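Local coordinates for amidase, hydantoinase/carbamoylase family (Burkholderia vietnamiensis, PDB 5I4M), which probably hydrolyses carbon-nitrogen bonds of N-carbamoyl-L-amino acids or related compounds as a two-zinc amidase of the peptidase M20 family, at the interface of chains A and B. Numbering follows the deposited sequence. Chains: chain A/B, Amidase, hydantoinase/carbamoylase family.

The interface of chains A and B. Residues chain A 282-284, 307, 309; chain B 248-249, 253, 256, 298.
B:Arg256 reaches across to A:Thr284 with its extended side chain, and its NH1 donates a hydrogen bond to the hydroxyl OG1 at 2.9 Å, almost in the guanidinium plane and fairly straight (161° at H). The hydroxyl lies beside its own backbone N (chi1 -38°), which sends the methyl CG2 the other way, against CG1 of B:Ile298. OG1 is also 3.2 Å from the carbonyl O of B:Ala248, a weak bond at most. That carbonyl is gripped within chain B by NH2 of B:Arg256, 2.8 Å away, well above the carbonyl plane and tilted from the guanidinium plane; through NH1 and NH2 the one guanidinium links the B:Ala248 loop to strand 282-284 of chain A. SD of B:Met253 sits over the centre of one guanidinium face and CD1 of B:Ile298 toward the rim of the other, sandwiching the group and limiting its tilt. Within chain A, A:Asp307 forms a salt bridge with A:Arg309, taking NE and NH2 side-on, one to each carboxylate oxygen through its syn lone pair. One face of the A:Arg309 guanidinium packs on CA of B:Gly249, offset toward its rim. Both chain A strands, 282-284 and 301-310, belong to the M20 dimerisation domain, so the two-fold interface is probably the family's dimer. A water joins the two chains, 3.0 Å from the backbone O of A:Asp307 and 2.7 Å from each of A:Thr284 OG1, B:Ala248 O and the carboxylate OD1 of A:Asp307.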
# COMPACT_ATOMS: atom_id res chain seq x y z
N CYS A 282 2.67 10.25 22.07
CA CYS A 282 2.06 9.30 21.15
C CYS A 282 2.63 9.54 19.77
O CYS A 282 2.68 10.69 19.32
CB CYS A 282 0.53 9.45 21.10
SG CYS A 282 -0.32 9.48 22.69
N ALA A 283 3.03 8.47 19.08
CA ALA A 283 3.63 8.62 17.75
C ALA A 283 3.39 7.37 16.94
O ALA A 283 3.67 6.26 17.40
CB ALA A 283 5.14 8.89 17.85
N THR A 284 2.90 7.56 15.70
CA THR A 284 2.44 6.45 14.87
C THR A 284 2.64 6.79 13.40
O THR A 284 2.41 7.93 12.98
CB THR A 284 0.95 6.16 15.08
OG1 THR A 284 0.61 6.32 16.46
CG2 THR A 284 0.59 4.73 14.62
N ASP A 307 1.79 10.73 12.86
CA ASP A 307 0.78 11.14 13.83
C ASP A 307 1.53 11.35 15.14
O ASP A 307 2.10 10.40 15.68
CB ASP A 307 -0.29 10.06 13.96
CG ASP A 307 -1.40 10.40 14.95
OD1 ASP A 307 -1.11 10.71 16.13
OD2 ASP A 307 -2.57 10.31 14.55
N ARG A 309 1.25 13.21 19.10
CA ARG A 309 0.35 13.81 20.09
C ARG A 309 1.09 13.97 21.41
O ARG A 309 1.93 13.14 21.77
CB ARG A 309 -0.90 12.95 20.31
CG ARG A 309 -1.44 12.35 19.03
CD ARG A 309 -2.72 11.57 19.26
NE ARG A 309 -3.15 10.98 18.00
CZ ARG A 309 -4.41 10.71 17.69
NH1 ARG A 309 -5.38 10.95 18.57
NH2 ARG A 309 -4.70 10.23 16.49
N ALA B 248 -4.26 5.36 17.22
CA ALA B 248 -2.93 5.98 17.19
C ALA B 248 -2.69 6.92 18.36
O ALA B 248 -1.53 7.21 18.68
CB ALA B 248 -2.73 6.75 15.88
N GLY B 249 -3.75 7.40 19.01
CA GLY B 249 -3.63 8.26 20.16
C GLY B 249 -3.54 7.50 21.48
O GLY B 249 -2.45 7.09 21.90
N MET B 253 1.92 3.61 24.39
CA MET B 253 3.01 3.17 23.52
C MET B 253 3.60 1.82 23.90
O MET B 253 3.89 1.03 22.99
CB MET B 253 4.14 4.21 23.49
CG MET B 253 3.82 5.53 22.80
SD MET B 253 3.54 5.37 21.04
CE MET B 253 5.19 4.98 20.43
N ARG B 256 1.66 -1.45 22.54
CA ARG B 256 1.26 -1.55 21.14
C ARG B 256 1.92 -2.75 20.47
O ARG B 256 3.04 -3.14 20.80
CB ARG B 256 1.64 -0.29 20.39
CG ARG B 256 1.00 0.95 20.95
CD ARG B 256 1.47 2.16 20.22
NE ARG B 256 0.73 3.34 20.65
CZ ARG B 256 0.52 4.40 19.88
NH1 ARG B 256 1.02 4.42 18.65
NH2 ARG B 256 -0.17 5.43 20.35
N ILE B 298 -3.02 2.32 14.37
CA ILE B 298 -1.82 1.48 14.41
C ILE B 298 -2.00 0.32 13.44
O ILE B 298 -3.01 -0.40 13.53
CB ILE B 298 -1.56 0.96 15.83
CG1 ILE B 298 -1.30 2.12 16.79
CG2 ILE B 298 -0.41 -0.06 15.83
CD1 ILE B 298 -1.54 1.74 18.27
O HOH W 1 0.29 8.83 17.45